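Local coordinates for protein NUDIX hydrolase (Nitrosomonas europaea, PDB 2B0V) that probably hydrolyses phosphoanhydride bonds of nucleoside di- and triphosphates and of thiamine diphosphate as a magnesium-dependent, monomeric Nudix hydrolase of the NudJ subfamily, at residues N8-V14 with Y84-S90; Y21-E25 with L35-A39; L57-S63 with R100-I106. All coordinates share one frame. Residues are numbered along the deposited sequence.

Contact 1: residues N8-V14 with Y84-S90; sequences NVTVAAV and YLRFTFS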
loop_
_atom_site.group_PDB
_atom_site.type_symbol
_atom_site.label_atom_id
_atom_site.label_comp_id
_atom_site.label_asym_id
_atom_site.label_seq_id
_atom_site.Cartn_x
_atom_site.Cartn_y
_atom_site.Cartn_z
ATOM N N ASN A 8 10.183 9.081 7.216
ATOM C CA ASN A 8 9.109 9.418 6.269
ATOM C C ASN A 8 7.883 8.563 6.524
ATOM O O ASN A 8 7.974 7.340 6.518
ATOM C CB ASN A 8 9.578 9.249 4.850
ATOM C CG ASN A 8 10.664 10.242 4.497
ATOM O OD1 ASN A 8 10.369 11.349 4.058
ATOM N ND2 ASN A 8 11.910 9.888 4.778
ATOM N N VAL A 9 6.730 9.192 6.682
ATOM C CA VAL A 9 5.503 8.432 6.962
ATOM C C VAL A 9 4.843 8.052 5.652
ATOM O O VAL A 9 4.623 8.903 4.761
ATOM C CB VAL A 9 4.550 9.239 7.852
ATOM C CG1 VAL A 9 3.220 8.477 8.034
ATOM C CG2 VAL A 9 5.240 9.508 9.215
ATOM N N THR A 10 4.576 6.764 5.519
ATOM C CA THR A 10 4.010 6.254 4.273
ATOM C C THR A 10 2.791 5.421 4.659
ATOM O O THR A 10 2.597 5.033 5.834
ATOM C CB THR A 10 4.980 5.332 3.481
ATOM O OG1 THR A 10 5.357 4.231 4.317
ATOM C CG2 THR A 10 6.253 6.128 3.070
ATOM N N VAL A 11 2.018 5.071 3.643
ATOM C CA VAL A 11 0.826 4.234 3.846
ATOM C C VAL A 11 0.796 3.154 2.759
ATOM O O VAL A 11 1.378 3.334 1.686
ATOM C CB VAL A 11 -0.468 5.058 3.755
ATOM C CG1 VAL A 11 -0.536 6.045 4.903
ATOM C CG2 VAL A 11 -0.550 5.765 2.371
ATOM N N ALA A 12 0.131 2.042 3.048
ATOM C CA ALA A 12 0.007 0.970 2.080
ATOM C C ALA A 12 -1.265 0.204 2.353
ATOM O O ALA A 12 -1.721 0.156 3.489
ATOM C CB ALA A 12 1.212 0.043 2.189
ATOM N N ALA A 13 -1.861 -0.374 1.310
ATOM C CA ALA A 13 -3.123 -1.091 1.425
ATOM C C ALA A 13 -2.974 -2.527 1.025
ATOM O O ALA A 13 -2.467 -2.812 -0.082
ATOM C CB ALA A 13 -4.188 -0.418 0.502
ATOM N N VAL A 14 -3.440 -3.421 1.909
ATOM C CA VAL A 14 -3.589 -4.830 1.622
ATOM C C VAL A 14 -5.035 -5.048 1.227
ATOM O O VAL A 14 -5.943 -4.911 2.061
ATOM C CB VAL A 14 -3.179 -5.736 2.824
ATOM C CG1 VAL A 14 -3.460 -7.215 2.508
ATOM C CG2 VAL A 14 -1.681 -5.545 3.152
ATOM N N TYR A 84 11.607 4.810 7.061
ATOM C CA TYR A 84 10.199 4.903 6.758
ATOM C C TYR A 84 9.390 4.373 7.925
ATOM O O TYR A 84 9.860 3.497 8.656
ATOM C CB TYR A 84 9.860 4.025 5.543
ATOM C CG TYR A 84 10.481 4.484 4.261
ATOM C CD1 TYR A 84 9.859 5.467 3.476
ATOM C CD2 TYR A 84 11.692 3.946 3.826
ATOM C CE1 TYR A 84 10.448 5.902 2.266
ATOM C CE2 TYR A 84 12.283 4.371 2.616
ATOM C CZ TYR A 84 11.656 5.338 1.859
ATOM O OH TYR A 84 12.255 5.747 0.686
ATOM N N LEU A 85 8.198 4.939 8.076
ATOM C CA LEU A 85 7.201 4.407 8.976
ATOM C C LEU A 85 5.942 4.151 8.131
ATOM O O LEU A 85 5.229 5.101 7.755
ATOM C CB LEU A 85 6.932 5.433 10.094
ATOM C CG LEU A 85 6.092 4.948 11.252
ATOM C CD1 LEU A 85 6.726 3.770 12.024
ATOM C CD2 LEU A 85 5.872 6.150 12.198
ATOM N N ARG A 86 5.688 2.866 7.834
ATOM C CA ARG A 86 4.645 2.492 6.901
ATOM C C ARG A 86 3.433 2.007 7.653
ATOM O O ARG A 86 3.479 0.945 8.289
ATOM C CB ARG A 86 5.108 1.353 5.980
ATOM C CG ARG A 86 3.973 0.797 5.077
ATOM C CD ARG A 86 4.447 -0.504 4.324
ATOM N NE ARG A 86 4.709 -0.213 2.910
ATOM C CZ ARG A 86 4.462 -1.013 1.874
ATOM N NH1 ARG A 86 3.933 -2.211 2.018
ATOM N NH2 ARG A 86 4.719 -0.567 0.650
ATOM N N PHE A 87 2.346 2.782 7.592
ATOM C CA PHE A 87 1.063 2.336 8.187
ATOM C C PHE A 87 0.320 1.548 7.152
ATOM O O PHE A 87 0.012 2.104 6.110
ATOM C CB PHE A 87 0.214 3.546 8.524
ATOM C CG PHE A 87 0.726 4.324 9.725
ATOM C CD1 PHE A 87 0.081 4.211 10.972
ATOM C CD2 PHE A 87 1.859 5.162 9.596
ATOM C CE1 PHE A 87 0.569 4.925 12.098
ATOM C CE2 PHE A 87 2.364 5.888 10.717
ATOM C CZ PHE A 87 1.721 5.766 11.963
ATOM N N THR A 88 -0.010 0.285 7.475
ATOM C CA THR A 88 -0.603 -0.615 6.460
ATOM C C THR A 88 -2.017 -0.914 6.917
ATOM O O THR A 88 -2.242 -1.231 8.089
ATOM C CB THR A 88 0.208 -1.907 6.385
ATOM O OG1 THR A 88 1.580 -1.570 6.133
ATOM C CG2 THR A 88 -0.310 -2.750 5.264
ATOM N N PHE A 89 -2.955 -0.807 5.978
ATOM C CA PHE A 89 -4.374 -1.048 6.273
ATOM C C PHE A 89 -4.918 -2.122 5.369
ATOM O O PHE A 89 -4.460 -2.250 4.218
ATOM C CB PHE A 89 -5.184 0.234 6.019
ATOM C CG PHE A 89 -4.743 1.357 6.888
ATOM C CD1 PHE A 89 -5.353 1.561 8.116
ATOM C CD2 PHE A 89 -3.713 2.218 6.463
ATOM C CE1 PHE A 89 -4.927 2.617 8.937
ATOM C CE2 PHE A 89 -3.296 3.254 7.252
ATOM C CZ PHE A 89 -3.896 3.458 8.487
ATOM N N SER A 90 -5.948 -2.839 5.830
ATOM C CA SER A 90 -6.709 -3.717 4.936
ATOM C C SER A 90 -8.115 -3.133 4.762
ATOM O O SER A 90 -8.658 -2.455 5.666
ATOM C CB SER A 90 -6.775 -5.143 5.520
ATOM O OG SER A 90 -7.559 -5.978 4.702
HETATM O O HOH W 1 6.042 2.333 2.093
#
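Strands 8-14 and 84-90 run side by side in parallel, their axes 4.4 Å apart at closest approach. Six backbone hydrogen bonds join them, from Leu85 N to Asn8 O (2.9 Å) through to Val14 N to Phe89 O (2.8 Å). Side chains alternate between two faces. On one, Val9, Val11 and Ala13 lie beside Leu85, Phe87 and Phe89; Val9 CG1 packs 3.8 Å from Phe87 CE2. Helix 48-60 packs on part of this face, with Ile48 against Val11 and Phe87. On the other face, the methyl of Ala12 leaves a hollow that the long Arg86 fills: Ala12 CB lies over one guanidinium face, 3.4 Å from Arg86 CZ. Thr10 CG2 meets Tyr84 CD1 at 3.7 Å, and water 1 bridges Thr10 OG1 and Arg86 NE, 3.0 Å from each. The Arg86 guanidinium also hydrogen-bonds Asn36 and Gln37. Val14 CG2 and Thr88 CG2 touch at 3.8 Å, beneath helix 128-137. A parallel strand pair within a mixed sheet, packed between helices, is characteristic of the alpha/beta/alpha Nudix fold.

Contact 2: residues Y21-E25 with L35-A39; sequences YLLVE and LNQPA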
loop_
_atom_site.group_PDB
_atom_site.type_symbol
_atom_site.label_atom_id
_atom_site.label_comp_id
_atom_site.label_asym_id
_atom_site.label_seq_id
_atom_site.Cartn_x
_atom_site.Cartn_y
_atom_site.Cartn_z
ATOM N N TYR A 21 -4.582 -10.581 -4.311
ATOM C CA TYR A 21 -4.283 -9.248 -3.776
ATOM C C TYR A 21 -4.116 -8.243 -4.900
ATOM O O TYR A 21 -3.437 -8.525 -5.877
ATOM C CB TYR A 21 -2.997 -9.274 -2.953
ATOM C CG TYR A 21 -3.083 -10.160 -1.737
ATOM C CD1 TYR A 21 -3.447 -9.627 -0.507
ATOM C CD2 TYR A 21 -2.800 -11.525 -1.821
ATOM C CE1 TYR A 21 -3.532 -10.438 0.635
ATOM C CE2 TYR A 21 -2.876 -12.352 -0.690
ATOM C CZ TYR A 21 -3.244 -11.805 0.527
ATOM O OH TYR A 21 -3.320 -12.623 1.636
ATOM N N LEU A 22 -4.720 -7.052 -4.739
ATOM C CA LEU A 22 -4.531 -5.974 -5.697
ATOM C C LEU A 22 -3.185 -5.280 -5.446
ATOM O O LEU A 22 -3.003 -4.606 -4.404
ATOM C CB LEU A 22 -5.662 -4.922 -5.571
ATOM C CG LEU A 22 -5.693 -3.823 -6.636
ATOM C CD1 LEU A 22 -5.795 -4.364 -8.074
ATOM C CD2 LEU A 22 -6.861 -2.851 -6.286
ATOM N N LEU A 23 -2.273 -5.410 -6.422
ATOM C CA LEU A 23 -0.927 -4.870 -6.330
ATOM C C LEU A 23 -0.652 -4.041 -7.535
ATOM O O LEU A 23 -1.373 -4.131 -8.549
ATOM C CB LEU A 23 0.111 -6.000 -6.257
ATOM C CG LEU A 23 0.021 -6.963 -5.056
ATOM C CD1 LEU A 23 1.060 -8.134 -5.173
ATOM C CD2 LEU A 23 0.129 -6.222 -3.677
ATOM N N VAL A 24 0.425 -3.284 -7.473
ATOM C CA VAL A 24 0.824 -2.513 -8.641
ATOM C C VAL A 24 2.194 -2.952 -9.117
ATOM O O VAL A 24 3.047 -3.296 -8.301
ATOM C CB VAL A 24 0.813 -0.977 -8.388
ATOM C CG1 VAL A 24 -0.611 -0.474 -8.116
ATOM C CG2 VAL A 24 1.769 -0.599 -7.267
ATOM N N GLU A 25 2.387 -2.968 -10.442
ATOM C CA GLU A 25 3.728 -2.996 -11.017
ATOM C C GLU A 25 4.085 -1.553 -11.332
ATOM O O GLU A 25 3.316 -0.832 -11.970
ATOM C CB GLU A 25 3.768 -3.879 -12.269
ATOM C CG GLU A 25 3.446 -5.318 -11.889
ATOM C CD GLU A 25 3.437 -6.290 -13.059
ATOM O OE1 GLU A 25 3.163 -5.864 -14.209
ATOM O OE2 GLU A 25 3.736 -7.474 -12.801
ATOM N N LEU A 35 7.138 -4.800 -7.996
ATOM C CA LEU A 35 5.792 -5.099 -7.466
ATOM C C LEU A 35 5.625 -4.510 -6.051
ATOM O O LEU A 35 6.531 -4.592 -5.207
ATOM C CB LEU A 35 5.645 -6.618 -7.386
ATOM C CG LEU A 35 4.245 -7.158 -7.141
ATOM C CD1 LEU A 35 3.360 -6.861 -8.362
ATOM C CD2 LEU A 35 4.339 -8.682 -6.841
ATOM N N ASN A 36 4.446 -3.964 -5.772
ATOM C CA ASN A 36 4.232 -3.315 -4.475
ATOM C C ASN A 36 2.739 -3.264 -4.159
ATOM O O ASN A 36 1.897 -3.385 -5.051
ATOM C CB ASN A 36 4.802 -1.878 -4.516
ATOM C CG ASN A 36 5.042 -1.254 -3.123
ATOM O OD1 ASN A 36 4.913 -1.891 -2.090
ATOM N ND2 ASN A 36 5.454 0.018 -3.132
ATOM N N GLN A 37 2.377 -3.100 -2.892
ATOM C CA GLN A 37 1.004 -2.665 -2.590
ATOM C C GLN A 37 0.783 -1.250 -3.157
ATOM O O GLN A 37 1.761 -0.506 -3.322
ATOM C CB GLN A 37 0.800 -2.590 -1.074
ATOM C CG GLN A 37 0.524 -3.904 -0.387
ATOM C CD GLN A 37 1.834 -4.690 -0.161
ATOM O OE1 GLN A 37 2.931 -4.106 -0.022
ATOM N NE2 GLN A 37 1.702 -6.003 -0.062
ATOM N N PRO A 38 -0.486 -0.856 -3.393
ATOM C CA PRO A 38 -0.797 0.557 -3.583
ATOM C C PRO A 38 -0.306 1.294 -2.333
ATOM O O PRO A 38 -0.630 0.886 -1.212
ATOM C CB PRO A 38 -2.341 0.565 -3.596
ATOM C CG PRO A 38 -2.681 -0.743 -4.151
ATOM C CD PRO A 38 -1.701 -1.683 -3.402
ATOM N N ALA A 39 0.540 2.308 -2.494
ATOM C CA ALA A 39 1.273 2.848 -1.322
ATOM C C ALA A 39 1.833 4.178 -1.700
ATOM O O ALA A 39 1.927 4.479 -2.867
ATOM C CB ALA A 39 2.461 1.934 -0.923
#
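Leu23, Leu35 and Val24 bury the most surface where strand 20-26 meets segment 35-39. Leu23 CD1 packs 3.7 Å from Leu35 CD2, while Leu23 CB lies 3.4 Å from Asn36 O and Leu23 CD2 3.8 Å from Gln37 CA, so the leucine covers the backbone as the second segment leaves the pairing. Leu35 also reaches Glu25, its CD1 3.9 Å from Glu25 CG; the Glu25 carboxylate forms a salt bridge with Arg108 of neighbouring strand 106-113. Val24 supplies both backbone hydrogen bonds: Val24 N to Asn36 O at 2.8 Å and Asn36 N to Val24 O at 3.0 Å. These make Val24 and Asn36 an antiparallel hydrogen-bonded pair, followed by the non-hydrogen-bonded pair of Glu25 and Leu35. Beyond Asn36 the chain turns away, and Pro38 CD lies 3.4 Å from Leu22 O. The side chains of Val24 and Pro38 also touch Thr60 of helix 48-60. Strands 20-26 and 34-36, consecutive in the chain and antiparallel, form a beta hairpin leading into the Nudix box that follows Ala39.

Contact 3: residues L57-S63 with R100-I106; sequences LEETGHS and RKLDTGI. With EDO (1,2-ethanediol), chain D.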
loop_
_atom_site.group_PDB
_atom_site.type_symbol
_atom_site.label_atom_id
_atom_site.label_comp_id
_atom_site.label_asym_id
_atom_site.label_seq_id
_atom_site.Cartn_x
_atom_site.Cartn_y
_atom_site.Cartn_z
ATOM N N LEU A 57 -6.745 4.928 -4.737
ATOM C CA LEU A 57 -7.384 5.521 -5.908
ATOM C C LEU A 57 -6.382 6.006 -6.958
ATOM O O LEU A 57 -6.572 5.736 -8.179
ATOM C CB LEU A 57 -8.323 6.642 -5.439
ATOM C CG LEU A 57 -9.044 7.437 -6.514
ATOM C CD1 LEU A 57 -9.975 6.516 -7.299
ATOM C CD2 LEU A 57 -9.803 8.594 -5.911
ATOM N N GLU A 58 -5.344 6.732 -6.512
ATOM C CA GLU A 58 -4.396 7.352 -7.446
ATOM C C GLU A 58 -3.543 6.341 -8.197
ATOM O O GLU A 58 -3.116 6.609 -9.344
ATOM C CB GLU A 58 -3.488 8.349 -6.736
ATOM C CG GLU A 58 -4.311 9.531 -6.236
ATOM C CD GLU A 58 -3.509 10.638 -5.551
ATOM O OE1 GLU A 58 -2.388 10.358 -5.085
ATOM O OE2 GLU A 58 -4.057 11.779 -5.477
ATOM N N GLU A 59 -3.287 5.206 -7.556
ATOM C CA GLU A 59 -2.386 4.172 -8.125
ATOM C C GLU A 59 -3.124 3.043 -8.853
ATOM O O GLU A 59 -2.511 2.323 -9.650
ATOM C CB GLU A 59 -1.448 3.608 -7.051
ATOM C CG GLU A 59 -0.522 4.640 -6.470
ATOM C CD GLU A 59 0.760 4.000 -5.931
ATOM O OE1 GLU A 59 0.694 2.844 -5.443
ATOM O OE2 GLU A 59 1.826 4.656 -6.000
ATOM N N THR A 60 -4.402 2.825 -8.521
ATOM C CA THR A 60 -5.146 1.702 -9.089
ATOM C C THR A 60 -6.454 2.033 -9.791
ATOM O O THR A 60 -7.000 1.160 -10.480
ATOM C CB THR A 60 -5.471 0.614 -8.051
ATOM O OG1 THR A 60 -6.574 1.041 -7.236
ATOM C CG2 THR A 60 -4.279 0.299 -7.190
ATOM N N GLY A 61 -6.975 3.243 -9.582
ATOM C CA GLY A 61 -8.284 3.614 -10.146
ATOM C C GLY A 61 -9.467 2.965 -9.444
ATOM O O GLY A 61 -10.615 3.120 -9.846
ATOM N N HIS A 62 -9.199 2.282 -8.334
ATOM C CA HIS A 62 -10.256 1.755 -7.474
ATOM C C HIS A 62 -10.451 2.640 -6.226
ATOM O O HIS A 62 -9.477 3.072 -5.641
ATOM C CB HIS A 62 -9.814 0.382 -6.959
ATOM C CG HIS A 62 -9.692 -0.672 -8.005
ATOM N ND1 HIS A 62 -8.691 -0.687 -8.960
ATOM C CD2 HIS A 62 -10.462 -1.759 -8.250
ATOM C CE1 HIS A 62 -8.861 -1.740 -9.745
ATOM N NE2 HIS A 62 -9.897 -2.426 -9.303
ATOM N N SER A 63 -11.677 2.850 -5.806
ATOM C CA SER A 63 -11.907 3.533 -4.525
ATOM C C SER A 63 -11.828 2.515 -3.370
ATOM O O SER A 63 -12.260 1.368 -3.482
ATOM C CB SER A 63 -13.263 4.264 -4.551
ATOM O OG SER A 63 -14.291 3.344 -4.814
ATOM N N ARG A 100 -10.073 6.464 -15.002
ATOM C CA ARG A 100 -9.349 7.195 -13.947
ATOM C C ARG A 100 -7.859 7.130 -14.255
ATOM O O ARG A 100 -7.314 6.059 -14.571
ATOM C CB ARG A 100 -9.679 6.635 -12.555
ATOM C CG ARG A 100 -11.153 6.920 -12.101
ATOM C CD ARG A 100 -11.564 6.234 -10.745
ATOM N NE ARG A 100 -13.035 6.201 -10.520
ATOM C CZ ARG A 100 -13.688 5.334 -9.722
ATOM N NH1 ARG A 100 -13.040 4.387 -9.038
ATOM N NH2 ARG A 100 -15.021 5.407 -9.618
ATOM N N LYS A 101 -7.198 8.282 -14.214
ATOM C CA LYS A 101 -5.775 8.340 -14.515
ATOM C C LYS A 101 -4.965 7.755 -13.364
ATOM O O LYS A 101 -5.217 8.068 -12.195
ATOM C CB LYS A 101 -5.336 9.778 -14.779
ATOM C CG LYS A 101 -4.395 9.902 -15.966
ATOM C CD LYS A 101 -5.077 9.452 -17.258
ATOM C CE LYS A 101 -6.036 10.500 -17.807
ATOM N NZ LYS A 101 -6.982 9.929 -18.814
ATOM N N LEU A 102 -4.018 6.892 -13.709
ATOM C CA LEU A 102 -3.129 6.301 -12.692
ATOM C C LEU A 102 -1.880 7.164 -12.614
ATOM O O LEU A 102 -1.456 7.757 -13.630
ATOM C CB LEU A 102 -2.772 4.835 -12.998
ATOM C CG LEU A 102 -3.887 3.829 -13.286
ATOM C CD1 LEU A 102 -3.375 2.389 -13.298
ATOM C CD2 LEU A 102 -5.030 3.995 -12.319
ATOM N N ASP A 103 -1.273 7.230 -11.428
ATOM C CA ASP A 103 -0.039 8.014 -11.278
ATOM C C ASP A 103 0.959 7.599 -12.321
ATOM O O ASP A 103 1.052 6.411 -12.684
ATOM C CB ASP A 103 0.613 7.730 -9.920
ATOM C CG ASP A 103 -0.077 8.403 -8.792
ATOM O OD1 ASP A 103 -0.977 9.221 -9.026
ATOM O OD2 ASP A 103 0.302 8.093 -7.639
ATOM N N THR A 104 1.749 8.571 -12.772
ATOM C CA THR A 104 2.869 8.271 -13.645
ATOM C C THR A 104 3.804 7.376 -12.862
ATOM O O THR A 104 4.026 7.597 -11.660
ATOM C CB THR A 104 3.584 9.558 -14.104
ATOM O OG1 THR A 104 2.630 10.417 -14.711
ATOM C CG2 THR A 104 4.656 9.253 -15.134
ATOM N N GLY A 105 4.283 6.335 -13.530
ATOM C CA GLY A 105 5.196 5.365 -12.880
ATOM C C GLY A 105 4.502 4.040 -12.617
ATOM O O GLY A 105 5.173 3.010 -12.401
ATOM N N ILE A 106 3.174 4.054 -12.610
ATOM C CA ILE A 106 2.390 2.825 -12.486
ATOM C C ILE A 106 2.295 2.173 -13.870
ATOM O O ILE A 106 1.777 2.769 -14.829
ATOM C CB ILE A 106 0.955 3.057 -11.883
ATOM C CG1 ILE A 106 0.997 3.691 -10.476
ATOM C CG2 ILE A 106 0.164 1.763 -11.821
ATOM C CD1 ILE A 106 1.765 2.844 -9.465
HETATM C C1 EDO D . 4.016 4.643 -4.588
HETATM O O1 EDO D . 4.873 3.743 -3.814
HETATM C C2 EDO D . 4.156 6.153 -4.293
HETATM O O2 EDO D . 2.965 6.951 -4.586
HETATM O O HOH W 2 -7.399 7.451 -10.205
HETATM O O HOH W 3 2.683 6.930 -7.168
#
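The end of the Nudix-box helix, in the motif that carries the catalytic metal site of Nudix hydrolases, packs against the loop before strand 106-113. The helix terminates at Gly61, whose positive phi turns the chain into strand 62-77; Thr60 OG1, also hydrogen-bonded to Val56 O, accepts from His62 N (3.1 Å), forming an ST turn. Two direct hydrogen bonds join the segments: Asp103 N to Glu58 O (2.9 Å) and Arg100 NH1 to Gly61 O (2.9 Å). Water 2 donates to both Leu57 O (2.8 Å) and Lys101 O (3.0 Å). Leu102 CD2 fits against the turn, 3.4 Å from Gly61 N, where a beta carbon on Gly61 would be tight. Ile106 CG2 lies 3.5 Å from Glu59 O, and the aliphatic part of Arg100 passes Leu57, with Arg100 CD 3.8 Å from Leu57 CD1. Glu59 OE2 and Asp103 OD2 stand 4.1 Å apart, and water 3 donates to each at 2.7 Å. The same water lies 2.6 Å from O2 of an ethanediol that probably came from the crystallisation liquor. By donating to both carboxylates, the water screens two close negative charges, one of them on Glu59 of the Nudix box, which supplies metal ligands in this family.

In the fold
Contact 2 is nested within the loop closed by contact 1, and the two touch: Arg86 NH1 lies 3.0 Å from Gln37 OE1 and Arg86 NH2 3.0 Å from Asn36 OD1, both probable hydrogen bonds. Contact 2 also meets contact 3, with centres about 11 Å apart, through a probable hydrogen bond of 3.0 Å between Ala39 N and Glu59 OE1 and packing of Pro38 CG on Thr60 CG2 at 3.6 Å. Contacts 1 and 3 do not touch, their centres about 17 Å apart. Segment 35-39 therefore connects the central parallel strands with the acidic end of the Nudix helix, and the ethanediol beside Glu59 lies about 4 Å from the Asn36 side chain, consistent with a pocket there.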